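Local coordinates for protein cytochrome c2 (Blastochloris viridis, PDB 1CO6) that carries electrons through its covalently bound heme c, acting as electron donor to the oxidized bacteriochlorophyll in bacterial photophosphorylation, at residues R37-I42 and S54-T59; R64-D69 and T77-A82. One frame throughout, in Å; residues are numbered along the deposited sequence.

Interaction 1. Residues R37-I42 and S54-T59; sequences RHSGTI and SGITWT. With HEC (heme c), chain B.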
ATOM      1  N   ARG A  37      -7.276   5.653   4.811  1.00 17.09           N
ATOM      2  CA  ARG A  37      -8.372   5.154   3.918  1.00 16.41           C
ATOM      3  C   ARG A  37      -8.842   3.754   4.316  1.00 16.23           C
ATOM      4  O   ARG A  37      -8.071   2.960   4.898  1.00 14.11           O
ATOM      5  CB  ARG A  37      -7.928   5.369   2.487  1.00 17.74           C
ATOM      6  CG  ARG A  37      -7.379   4.223   1.657  1.00 19.60           C
ATOM      7  CD  ARG A  37      -7.302   4.725   0.188  1.00 19.31           C
ATOM      8  NE  ARG A  37      -6.749   3.600  -0.553  1.00 20.89           N
ATOM      9  CZ  ARG A  37      -5.761   3.600  -1.470  1.00 20.69           C
ATOM     10  NH1 ARG A  37      -5.357   2.448  -2.057  1.00 19.25           N
ATOM     11  NH2 ARG A  37      -5.132   4.724  -1.828  1.00 19.42           N
ATOM     12  N   HIS A  38     -10.126   3.487   4.081  1.00 16.34           N
ATOM     13  CA  HIS A  38     -10.767   2.174   4.344  1.00 17.11           C
ATOM     14  C   HIS A  38     -10.373   1.249   3.201  1.00 15.51           C
ATOM     15  O   HIS A  38     -10.227   1.672   2.037  1.00 14.74           O
ATOM     16  CB  HIS A  38     -12.316   2.307   4.477  1.00 19.46           C
ATOM     17  CG  HIS A  38     -12.671   2.925   5.795  1.00 25.47           C
ATOM     18  ND1 HIS A  38     -13.390   2.315   6.786  1.00 27.39           N
ATOM     19  CD2 HIS A  38     -12.305   4.144   6.314  1.00 27.72           C
ATOM     20  CE1 HIS A  38     -13.482   3.141   7.831  1.00 28.51           C
ATOM     21  NE2 HIS A  38     -12.819   4.253   7.582  1.00 27.61           N
ATOM     22  N   SER A  39     -10.139   0.002   3.503  1.00 16.17           N
ATOM     23  CA  SER A  39      -9.722  -0.942   2.417  1.00 16.48           C
ATOM     24  C   SER A  39     -10.837  -1.094   1.394  1.00 16.19           C
ATOM     25  O   SER A  39     -12.037  -0.978   1.726  1.00 15.83           O
ATOM     26  CB  SER A  39      -9.279  -2.299   2.962  1.00 17.13           C
ATOM     27  OG  SER A  39     -10.330  -2.932   3.647  1.00 20.86           O
ATOM     28  N   GLY A  40     -10.439  -1.426   0.188  1.00 15.66           N
ATOM     29  CA  GLY A  40     -11.357  -1.675  -0.909  1.00 16.50           C
ATOM     30  C   GLY A  40     -12.148  -0.507  -1.407  1.00 17.11           C
ATOM     31  O   GLY A  40     -13.275  -0.756  -1.932  1.00 17.69           O
ATOM     32  N   THR A  41     -11.648   0.716  -1.328  1.00 17.89           N
ATOM     33  CA  THR A  41     -12.437   1.843  -1.804  1.00 18.56           C
ATOM     34  C   THR A  41     -11.918   2.572  -3.004  1.00 19.74           C
ATOM     35  O   THR A  41     -12.693   3.492  -3.364  1.00 21.75           O
ATOM     36  CB  THR A  41     -12.795   2.761  -0.561  1.00 19.07           C
ATOM     37  OG1 THR A  41     -11.625   3.475  -0.104  1.00 19.01           O
ATOM     38  CG2 THR A  41     -13.418   1.960   0.606  1.00 18.05           C
ATOM     39  N   ILE A  42     -10.808   2.300  -3.628  1.00 19.72           N
ATOM     40  CA  ILE A  42     -10.359   3.037  -4.830  1.00 21.18           C
ATOM     41  C   ILE A  42     -11.364   2.702  -5.934  1.00 22.27           C
ATOM     42  O   ILE A  42     -11.621   1.526  -6.182  1.00 23.03           O
ATOM     43  CB  ILE A  42      -8.894   2.754  -5.296  1.00 21.15           C
ATOM     44  CG1 ILE A  42      -7.886   3.365  -4.288  1.00 19.75           C
ATOM     45  CG2 ILE A  42      -8.578   3.245  -6.763  1.00 19.35           C
ATOM     46  CD1 ILE A  42      -8.173   4.817  -3.791  1.00 20.28           C
ATOM     47  N   SER A  54     -13.145  -6.736   4.412  1.00 14.88           N
ATOM     48  CA  SER A  54     -12.307  -6.937   5.603  1.00 15.12           C
ATOM     49  C   SER A  54     -12.590  -5.991   6.745  1.00 16.43           C
ATOM     50  O   SER A  54     -12.207  -6.379   7.881  1.00 17.24           O
ATOM     51  CB  SER A  54     -10.831  -6.817   5.219  1.00 14.72           C
ATOM     52  OG  SER A  54     -10.448  -5.456   4.934  1.00 14.09           O
ATOM     53  N   GLY A  55     -13.093  -4.826   6.454  1.00 17.80           N
ATOM     54  CA  GLY A  55     -13.362  -3.809   7.511  1.00 18.83           C
ATOM     55  C   GLY A  55     -12.101  -3.118   7.985  1.00 19.91           C
ATOM     56  O   GLY A  55     -12.058  -2.468   9.058  1.00 19.73           O
ATOM     57  N   ILE A  56     -11.022  -3.217   7.210  1.00 17.52           N
ATOM     58  CA  ILE A  56      -9.778  -2.592   7.654  1.00 18.06           C
ATOM     59  C   ILE A  56      -9.724  -1.113   7.274  1.00 17.53           C
ATOM     60  O   ILE A  56     -10.184  -0.640   6.236  1.00 17.05           O
ATOM     61  CB  ILE A  56      -8.537  -3.318   7.000  1.00 18.04           C
ATOM     62  CG1 ILE A  56      -8.232  -4.625   7.734  1.00 19.02           C
ATOM     63  CG2 ILE A  56      -7.264  -2.451   6.839  1.00 16.99           C
ATOM     64  CD1 ILE A  56      -7.173  -5.492   6.994  1.00 21.11           C
ATOM     65  N   THR A  57      -9.090  -0.403   8.206  1.00 16.83           N
ATOM     66  CA  THR A  57      -8.777   1.016   7.982  1.00 16.76           C
ATOM     67  C   THR A  57      -7.235   1.020   7.948  1.00 17.16           C
ATOM     68  O   THR A  57      -6.610   0.488   8.909  1.00 15.02           O
ATOM     69  CB  THR A  57      -9.352   2.014   9.049  1.00 18.31           C
ATOM     70  OG1 THR A  57     -10.787   1.819   8.915  1.00 18.94           O
ATOM     71  CG2 THR A  57      -8.902   3.453   8.764  1.00 17.84           C
ATOM     72  N   TRP A  58      -6.645   1.620   6.932  1.00 16.64           N
ATOM     73  CA  TRP A  58      -5.174   1.617   6.826  1.00 16.32           C
ATOM     74  C   TRP A  58      -4.442   2.644   7.677  1.00 16.59           C
ATOM     75  O   TRP A  58      -4.187   3.758   7.229  1.00 19.18           O
ATOM     76  CB  TRP A  58      -4.729   1.750   5.352  1.00 15.95           C
ATOM     77  CG  TRP A  58      -5.168   0.593   4.528  1.00 15.75           C
ATOM     78  CD1 TRP A  58      -6.095   0.617   3.538  1.00 13.38           C
ATOM     79  CD2 TRP A  58      -4.690  -0.748   4.609  1.00 13.82           C
ATOM     80  NE1 TRP A  58      -6.203  -0.639   2.980  1.00 14.91           N
ATOM     81  CE2 TRP A  58      -5.339  -1.484   3.601  1.00 14.04           C
ATOM     82  CE3 TRP A  58      -3.732  -1.389   5.422  1.00 14.71           C
ATOM     83  CZ2 TRP A  58      -5.133  -2.856   3.417  1.00 14.06           C
ATOM     84  CZ3 TRP A  58      -3.515  -2.745   5.239  1.00 15.37           C
ATOM     85  CH2 TRP A  58      -4.173  -3.461   4.231  1.00 14.79           C
ATOM     86  N   THR A  59      -4.122   2.215   8.849  1.00 16.69           N
ATOM     87  CA  THR A  59      -3.344   3.013   9.814  1.00 16.88           C
ATOM     88  C   THR A  59      -1.937   2.467   9.580  1.00 17.40           C
ATOM     89  O   THR A  59      -1.804   1.397   8.942  1.00 15.78           O
ATOM     90  CB  THR A  59      -3.829   2.726  11.293  1.00 15.35           C
ATOM     91  OG1 THR A  59      -3.553   1.324  11.581  1.00 16.26           O
ATOM     92  CG2 THR A  59      -5.303   3.064  11.575  1.00 16.81           C
TER
HETATM   93 FE   HEC B 108      -0.143  -4.515  -3.193  1.00 10.84          FE
HETATM   94  CHA HEC B 108      -3.436  -4.301  -2.641  1.00 11.47           C
HETATM   95  CHB HEC B 108       0.460  -2.236  -0.706  1.00 12.47           C
HETATM   96  CHC HEC B 108       3.276  -4.953  -3.599  1.00 12.38           C
HETATM   97  CHD HEC B 108      -0.717  -6.457  -5.998  1.00 12.95           C
HETATM   98  NA  HEC B 108      -1.284  -3.439  -1.921  1.00 13.11           N
HETATM   99  C1A HEC B 108      -2.655  -3.588  -1.733  1.00 13.13           C
HETATM  100  C2A HEC B 108      -3.054  -2.846  -0.570  1.00 13.31           C
HETATM  101  C3A HEC B 108      -1.956  -2.289  -0.040  1.00 13.78           C
HETATM  102  C4A HEC B 108      -0.820  -2.656  -0.857  1.00 13.24           C
HETATM  103  CMA HEC B 108      -1.838  -1.410   1.228  1.00 12.50           C
HETATM  104  CAA HEC B 108      -4.531  -2.654  -0.097  1.00 13.48           C
HETATM  105  CBA HEC B 108      -5.132  -1.489  -0.936  1.00 13.37           C
HETATM  106  CGA HEC B 108      -6.541  -1.051  -0.622  1.00 13.84           C
HETATM  107  O1A HEC B 108      -7.115  -1.612   0.297  1.00 13.59           O
HETATM  108  O2A HEC B 108      -6.977  -0.136  -1.367  1.00 15.09           O
HETATM  109  NB  HEC B 108       1.502  -3.746  -2.361  1.00 12.78           N
HETATM  110  C1B HEC B 108       1.528  -2.754  -1.372  1.00 12.58           C
HETATM  111  C2B HEC B 108       2.907  -2.449  -1.082  1.00 13.96           C
HETATM  112  C3B HEC B 108       3.680  -3.224  -1.848  1.00 13.05           C
HETATM  113  C4B HEC B 108       2.831  -4.024  -2.677  1.00 13.69           C
HETATM  114  CMB HEC B 108       3.301  -1.392  -0.027  1.00 12.79           C
HETATM  115  CAB HEC B 108       5.246  -3.190  -1.877  1.00 13.20           C
HETATM  116  CBB HEC B 108       5.863  -3.748  -0.736  1.00 13.78           C
HETATM  117  NC  HEC B 108       1.028  -5.511  -4.525  1.00 13.07           N
HETATM  118  C1C HEC B 108       2.403  -5.569  -4.502  1.00 13.26           C
HETATM  119  C2C HEC B 108       2.836  -6.386  -5.622  1.00 14.37           C
HETATM  120  C3C HEC B 108       1.747  -6.835  -6.259  1.00 14.49           C
HETATM  121  C4C HEC B 108       0.596  -6.267  -5.609  1.00 13.29           C
HETATM  122  CMC HEC B 108       4.314  -6.704  -5.927  1.00 13.51           C
HETATM  123  CAC HEC B 108       1.728  -7.704  -7.583  1.00 13.78           C
HETATM  124  CBC HEC B 108       2.379  -8.949  -7.631  1.00 13.67           C
HETATM  125  ND  HEC B 108      -1.772  -5.195  -4.155  1.00 13.39           N
HETATM  126  C1D HEC B 108      -1.803  -6.042  -5.265  1.00 12.37           C
HETATM  127  C2D HEC B 108      -3.198  -6.414  -5.515  1.00 13.42           C
HETATM  128  C3D HEC B 108      -3.952  -5.800  -4.602  1.00 12.88           C
HETATM  129  C4D HEC B 108      -3.080  -5.059  -3.733  1.00 11.54           C
HETATM  130  CMD HEC B 108      -3.621  -7.354  -6.673  1.00 11.46           C
HETATM  131  CAD HEC B 108      -5.484  -5.926  -4.383  1.00 12.45           C
HETATM  132  CBD HEC B 108      -5.778  -6.995  -3.283  1.00 12.22           C
HETATM  133  CGD HEC B 108      -7.187  -7.557  -3.338  1.00 12.80           C
HETATM  134  O1D HEC B 108      -7.269  -8.609  -2.635  1.00 13.86           O
HETATM  135  O2D HEC B 108      -8.100  -6.999  -3.993  1.00 14.03           O
HETATM  136  O   HOH W   1     -13.482  -0.219   6.793  1.00 42.19           O

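Interaction 2. Residues R64-D69 and T77-A82; sequences REYIRD and TKMIFA. With HEC (heme c), chain B.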
ATOM      1  N   ARG A  64       1.787  -2.005   8.748  1.00 16.23           N
ATOM      2  CA  ARG A  64       3.003  -2.672   9.245  1.00 18.53           C
ATOM      3  C   ARG A  64       2.767  -4.162   9.365  1.00 18.13           C
ATOM      4  O   ARG A  64       3.614  -4.975   8.914  1.00 19.38           O
ATOM      5  CB  ARG A  64       3.429  -2.026  10.572  1.00 21.30           C
ATOM      6  CG  ARG A  64       4.795  -2.421  11.068  1.00 25.31           C
ATOM      7  CD  ARG A  64       5.317  -1.557  12.146  1.00 28.57           C
ATOM      8  NE  ARG A  64       5.861  -0.268  11.782  1.00 30.31           N
ATOM      9  CZ  ARG A  64       7.084  -0.087  11.251  1.00 30.43           C
ATOM     10  NH1 ARG A  64       7.970  -1.043  10.927  1.00 31.46           N
ATOM     11  NH2 ARG A  64       7.461   1.180  11.113  1.00 29.69           N
ATOM     12  N   GLU A  65       1.671  -4.537  10.021  1.00 18.56           N
ATOM     13  CA  GLU A  65       1.370  -5.973  10.182  1.00 18.78           C
ATOM     14  C   GLU A  65       1.029  -6.636   8.847  1.00 17.35           C
ATOM     15  O   GLU A  65       1.422  -7.795   8.552  1.00 18.00           O
ATOM     16  CB  GLU A  65       0.275  -6.311  11.181  1.00 21.29           C
ATOM     17  CG  GLU A  65      -0.835  -5.339  11.447  1.00 29.83           C
ATOM     18  CD  GLU A  65      -1.511  -5.405  12.785  1.00 33.30           C
ATOM     19  OE1 GLU A  65      -2.568  -4.877  13.088  1.00 35.84           O
ATOM     20  OE2 GLU A  65      -0.848  -6.061  13.628  1.00 36.52           O
ATOM     21  N   TYR A  66       0.272  -5.955   8.007  1.00 15.21           N
ATOM     22  CA  TYR A  66      -0.121  -6.490   6.708  1.00 13.42           C
ATOM     23  C   TYR A  66       1.059  -6.730   5.817  1.00 12.52           C
ATOM     24  O   TYR A  66       1.228  -7.782   5.212  1.00 13.14           O
ATOM     25  CB  TYR A  66      -1.088  -5.510   6.000  1.00 12.72           C
ATOM     26  CG  TYR A  66      -1.417  -5.785   4.563  1.00 13.75           C
ATOM     27  CD1 TYR A  66      -0.819  -5.045   3.532  1.00 14.22           C
ATOM     28  CD2 TYR A  66      -2.332  -6.809   4.230  1.00 12.54           C
ATOM     29  CE1 TYR A  66      -1.139  -5.278   2.196  1.00 14.33           C
ATOM     30  CE2 TYR A  66      -2.678  -7.048   2.875  1.00 12.19           C
ATOM     31  CZ  TYR A  66      -2.052  -6.295   1.892  1.00 15.20           C
ATOM     32  OH  TYR A  66      -2.401  -6.515   0.603  1.00 16.41           O
ATOM     33  N   ILE A  67       1.894  -5.716   5.667  1.00 14.05           N
ATOM     34  CA  ILE A  67       3.049  -5.819   4.758  1.00 14.20           C
ATOM     35  C   ILE A  67       4.056  -6.896   5.120  1.00 15.30           C
ATOM     36  O   ILE A  67       4.690  -7.422   4.150  1.00 13.68           O
ATOM     37  CB  ILE A  67       3.578  -4.388   4.455  1.00 15.80           C
ATOM     38  CG1 ILE A  67       4.039  -4.198   3.002  1.00 15.35           C
ATOM     39  CG2 ILE A  67       4.700  -4.069   5.503  1.00 17.62           C
ATOM     40  CD1 ILE A  67       3.015  -4.470   1.865  1.00 15.32           C
ATOM     41  N   ARG A  68       4.220  -7.302   6.360  1.00 15.59           N
ATOM     42  CA  ARG A  68       5.122  -8.390   6.699  1.00 18.86           C
ATOM     43  C   ARG A  68       4.596  -9.715   6.116  1.00 18.98           C
ATOM     44  O   ARG A  68       5.443 -10.563   5.803  1.00 18.79           O
ATOM     45  CB  ARG A  68       5.245  -8.588   8.223  1.00 24.75           C
ATOM     46  CG  ARG A  68       5.655  -7.381   9.045  1.00 32.58           C
ATOM     47  CD  ARG A  68       6.865  -6.711   8.488  1.00 38.20           C
ATOM     48  NE  ARG A  68       7.612  -5.849   9.402  1.00 42.14           N
ATOM     49  CZ  ARG A  68       7.128  -4.645   9.762  1.00 43.60           C
ATOM     50  NH1 ARG A  68       5.953  -4.263   9.260  1.00 44.14           N
ATOM     51  NH2 ARG A  68       7.807  -3.858  10.596  1.00 43.47           N
ATOM     52  N   ASP A  69       3.293  -9.858   6.017  1.00 18.38           N
ATOM     53  CA  ASP A  69       2.688 -11.105   5.518  1.00 19.15           C
ATOM     54  C   ASP A  69       1.224 -10.878   5.110  1.00 16.66           C
ATOM     55  O   ASP A  69       0.343 -11.117   5.930  1.00 15.95           O
ATOM     56  CB  ASP A  69       2.766 -12.202   6.578  1.00 21.96           C
ATOM     57  CG  ASP A  69       2.345 -13.571   6.064  1.00 26.13           C
ATOM     58  OD1 ASP A  69       2.658 -14.506   6.841  1.00 27.61           O
ATOM     59  OD2 ASP A  69       1.753 -13.802   4.972  1.00 25.49           O
ATOM     60  N   THR A  77      -6.481 -12.800  -0.302  1.00 17.66           N
ATOM     61  CA  THR A  77      -6.216 -11.564  -1.071  1.00 16.45           C
ATOM     62  C   THR A  77      -5.569 -11.872  -2.424  1.00 15.58           C
ATOM     63  O   THR A  77      -4.781 -12.837  -2.540  1.00 17.04           O
ATOM     64  CB  THR A  77      -5.333 -10.544  -0.242  1.00 14.65           C
ATOM     65  OG1 THR A  77      -5.236  -9.386  -1.107  1.00 12.57           O
ATOM     66  CG2 THR A  77      -3.917 -10.992   0.134  1.00 13.06           C
ATOM     67  N   LYS A  78      -5.860 -11.107  -3.413  1.00 13.17           N
ATOM     68  CA  LYS A  78      -5.293 -11.192  -4.759  1.00 14.79           C
ATOM     69  C   LYS A  78      -3.817 -10.713  -4.779  1.00 13.86           C
ATOM     70  O   LYS A  78      -3.102 -10.870  -5.788  1.00 14.04           O
ATOM     71  CB  LYS A  78      -6.081 -10.368  -5.766  1.00 13.78           C
ATOM     72  CG  LYS A  78      -7.487 -10.565  -6.198  1.00 20.29           C
ATOM     73  CD  LYS A  78      -7.891  -9.477  -7.225  1.00 23.79           C
ATOM     74  CE  LYS A  78      -9.405  -9.388  -7.319  1.00 26.79           C
ATOM     75  NZ  LYS A  78      -9.990  -8.780  -8.543  1.00 27.69           N
ATOM     76  N   MET A  79      -3.328 -10.102  -3.701  1.00 14.04           N
ATOM     77  CA  MET A  79      -1.967  -9.610  -3.544  1.00 13.33           C
ATOM     78  C   MET A  79      -1.067 -10.751  -3.142  1.00 12.12           C
ATOM     79  O   MET A  79      -0.771 -10.958  -1.945  1.00 13.62           O
ATOM     80  CB  MET A  79      -1.868  -8.380  -2.622  1.00 12.48           C
ATOM     81  CG  MET A  79      -0.411  -7.906  -2.560  1.00 10.74           C
ATOM     82  SD  MET A  79      -0.347  -6.260  -1.731  1.00 10.59           S
ATOM     83  CE  MET A  79       1.258  -6.498  -0.947  1.00  9.69           C
ATOM     84  N   ILE A  80      -0.594 -11.516  -4.155  1.00 13.01           N
ATOM     85  CA  ILE A  80       0.295 -12.682  -3.912  1.00 13.15           C
ATOM     86  C   ILE A  80       1.723 -12.143  -3.931  1.00 14.79           C
ATOM     87  O   ILE A  80       2.319 -11.932  -4.983  1.00 15.24           O
ATOM     88  CB  ILE A  80       0.019 -13.880  -4.865  1.00 15.76           C
ATOM     89  CG1 ILE A  80      -1.501 -14.300  -4.784  1.00 16.93           C
ATOM     90  CG2 ILE A  80       0.960 -15.071  -4.552  1.00 16.45           C
ATOM     91  CD1 ILE A  80      -2.019 -14.819  -6.191  1.00 20.29           C
ATOM     92  N   PHE A  81       2.199 -11.903  -2.718  1.00 16.72           N
ATOM     93  CA  PHE A  81       3.503 -11.234  -2.466  1.00 15.90           C
ATOM     94  C   PHE A  81       3.988 -11.721  -1.126  1.00 16.38           C
ATOM     95  O   PHE A  81       3.148 -11.751  -0.205  1.00 16.26           O
ATOM     96  CB  PHE A  81       3.201  -9.726  -2.533  1.00 17.45           C
ATOM     97  CG  PHE A  81       4.301  -8.798  -2.120  1.00 18.45           C
ATOM     98  CD1 PHE A  81       5.359  -8.587  -3.024  1.00 19.35           C
ATOM     99  CD2 PHE A  81       4.341  -8.186  -0.869  1.00 18.06           C
ATOM    100  CE1 PHE A  81       6.419  -7.751  -2.673  1.00 19.91           C
ATOM    101  CE2 PHE A  81       5.403  -7.340  -0.518  1.00 19.82           C
ATOM    102  CZ  PHE A  81       6.443  -7.135  -1.437  1.00 18.89           C
ATOM    103  N   ALA A  82       5.231 -12.101  -1.019  1.00 17.97           N
ATOM    104  CA  ALA A  82       5.776 -12.679   0.212  1.00 19.05           C
ATOM    105  C   ALA A  82       5.758 -11.726   1.393  1.00 20.82           C
ATOM    106  O   ALA A  82       5.635 -12.261   2.510  1.00 22.80           O
ATOM    107  CB  ALA A  82       7.164 -13.206  -0.000  1.00 19.91           C
TER
HETATM  108 FE   HEC B 108      -0.143  -4.515  -3.193  1.00 10.84          FE
HETATM  109  CHA HEC B 108      -3.436  -4.301  -2.641  1.00 11.47           C
HETATM  110  CHB HEC B 108       0.460  -2.236  -0.706  1.00 12.47           C
HETATM  111  CHC HEC B 108       3.276  -4.953  -3.599  1.00 12.38           C
HETATM  112  CHD HEC B 108      -0.717  -6.457  -5.998  1.00 12.95           C
HETATM  113  NA  HEC B 108      -1.284  -3.439  -1.921  1.00 13.11           N
HETATM  114  C1A HEC B 108      -2.655  -3.588  -1.733  1.00 13.13           C
HETATM  115  C2A HEC B 108      -3.054  -2.846  -0.570  1.00 13.31           C
HETATM  116  C3A HEC B 108      -1.956  -2.289  -0.040  1.00 13.78           C
HETATM  117  C4A HEC B 108      -0.820  -2.656  -0.857  1.00 13.24           C
HETATM  118  CMA HEC B 108      -1.838  -1.410   1.228  1.00 12.50           C
HETATM  119  CAA HEC B 108      -4.531  -2.654  -0.097  1.00 13.48           C
HETATM  120  CBA HEC B 108      -5.132  -1.489  -0.936  1.00 13.37           C
HETATM  121  CGA HEC B 108      -6.541  -1.051  -0.622  1.00 13.84           C
HETATM  122  O1A HEC B 108      -7.115  -1.612   0.297  1.00 13.59           O
HETATM  123  O2A HEC B 108      -6.977  -0.136  -1.367  1.00 15.09           O
HETATM  124  NB  HEC B 108       1.502  -3.746  -2.361  1.00 12.78           N
HETATM  125  C1B HEC B 108       1.528  -2.754  -1.372  1.00 12.58           C
HETATM  126  C2B HEC B 108       2.907  -2.449  -1.082  1.00 13.96           C
HETATM  127  C3B HEC B 108       3.680  -3.224  -1.848  1.00 13.05           C
HETATM  128  C4B HEC B 108       2.831  -4.024  -2.677  1.00 13.69           C
HETATM  129  CMB HEC B 108       3.301  -1.392  -0.027  1.00 12.79           C
HETATM  130  CAB HEC B 108       5.246  -3.190  -1.877  1.00 13.20           C
HETATM  131  CBB HEC B 108       5.863  -3.748  -0.736  1.00 13.78           C
HETATM  132  NC  HEC B 108       1.028  -5.511  -4.525  1.00 13.07           N
HETATM  133  C1C HEC B 108       2.403  -5.569  -4.502  1.00 13.26           C
HETATM  134  C2C HEC B 108       2.836  -6.386  -5.622  1.00 14.37           C
HETATM  135  C3C HEC B 108       1.747  -6.835  -6.259  1.00 14.49           C
HETATM  136  C4C HEC B 108       0.596  -6.267  -5.609  1.00 13.29           C
HETATM  137  CMC HEC B 108       4.314  -6.704  -5.927  1.00 13.51           C
HETATM  138  CAC HEC B 108       1.728  -7.704  -7.583  1.00 13.78           C
HETATM  139  CBC HEC B 108       2.379  -8.949  -7.631  1.00 13.67           C
HETATM  140  ND  HEC B 108      -1.772  -5.195  -4.155  1.00 13.39           N
HETATM  141  C1D HEC B 108      -1.803  -6.042  -5.265  1.00 12.37           C
HETATM  142  C2D HEC B 108      -3.198  -6.414  -5.515  1.00 13.42           C
HETATM  143  C3D HEC B 108      -3.952  -5.800  -4.602  1.00 12.88           C
HETATM  144  C4D HEC B 108      -3.080  -5.059  -3.733  1.00 11.54           C
HETATM  145  CMD HEC B 108      -3.621  -7.354  -6.673  1.00 11.46           C
HETATM  146  CAD HEC B 108      -5.484  -5.926  -4.383  1.00 12.45           C
HETATM  147  CBD HEC B 108      -5.778  -6.995  -3.283  1.00 12.22           C
HETATM  148  CGD HEC B 108      -7.187  -7.557  -3.338  1.00 12.80           C
HETATM  149  O1D HEC B 108      -7.269  -8.609  -2.635  1.00 13.86           O
HETATM  150  O2D HEC B 108      -8.100  -6.999  -3.993  1.00 14.03           O
HETATM  151  O   HOH W   2      -5.192  -6.743   0.081  1.00 16.46           O
HETATM  152  O   HOH W   3       1.568 -13.314   1.607  1.00 30.22           O

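Interaction 1. Residues R37-I42 and S54-T59
The H38 imidazole lies across the T57 side chain, whose OG1 sits over one ring face, 3.2 Å above the plane and offset toward the rim. The W58 indole is covered on both sides: I56 CG2 stands 3.7 Å above the centre of one face, and the heme methyl CMA lies near the rim of the other. In the R37 guanidinium, I42 CG1 packs over the centre of one face while heme O2A approaches at the edge, in the plane of the group. Together the two loops form a part of the cytochrome c heme pocket that holds one propionate, and a single beta bridge, H38 with T57, joins them. Two backbone bonds flank that bridge: W58 N to R37 O, nearly straight at 175°, and S39 N to I56 O, both 2.8 Å long. I56 O also receives a CA-H...O contact from H38.

The propionate is gripped from both loops. W58 NE1 donates to O1A (3.0 Å), G40 N adds a weak bond to the same oxygen, and R37 NH1 reaches O2A at 3.1 Å in a nearly straight bond (N-H...O 172°). R37 NH1 also donates to V30 O, a second partner that would fix the guanidinium's rotation. These donors would be expected to stabilise the propionate's negative charge. W58 CG is anti to its own carbonyl carbon (chi1 -63°), and the indole it carries has CZ2 beside the propionate carbon CAA.

At the other end of the contact, S54 OG accepts from I56 N in an ST turn. The hydroxyls of S39 and S54 meet there, OG to OG at 2.8 Å, with N51 O within bonding reach of both.

Interaction 2. Residues R64-D69 and T77-A82
M79 meets Y66 and I67 above the heme, and its side chain can be followed outward over the porphyrin. CB lies 3.5 Å from heme ND, and CG, anti to the backbone N (chi1 -178°), comes equally near NC and ND. SD binds the iron at 2.3 Å. Y66 OH stands 3.1 Å from that sulfur, which lies 74° off the normal of the tyrosine ring, an oblique Met-aromatic contact. The terminal CE lies over the porphyrin, 3.1 Å from heme NB, and meets I67 CD1 at 3.9 Å and Y66 CE1 a little farther off.

This is the methionine side of the class I cytochrome c heme pocket: H17 supplies the other axial ligand, and helix 60-68 brings Y66 and I67 against the loop that carries M79. I67 CD1 also packs on heme C2B (3.6 Å). F81 spreads one ring face over the heme edge, with CHC above its centre.

The loop is tied to the second propionate by T77 OG1 and K78 N, which both donate to O1D, the hydroxyl at 2.7 Å. T77 OG1 additionally accepts from M79 N in an ST turn. A water bridges it to Y66 OH, 2.8 Å from the tyrosine oxygen.

In the fold
Both interactions close on the same heme, but on different parts of it. Interaction 1 joins two loops around one propionate: its bonds are mostly polar, two of its eight touching residues are buried, and H38 lies exposed. Interaction 2 sets helix 60-68 against the methionine loop, with four of eight touching residues buried; direct contact there is through sulfur, methyl and ring atoms, and polar links run through water or heme. Their centres are 14 Å apart, yet they meet where W58 CH2 packs 3.6 Å from Y66 CG, the two rings edge-to-face. T59 directly precedes helix 60-68, so the chain passes from the propionate loop straight into the helix of interaction 2.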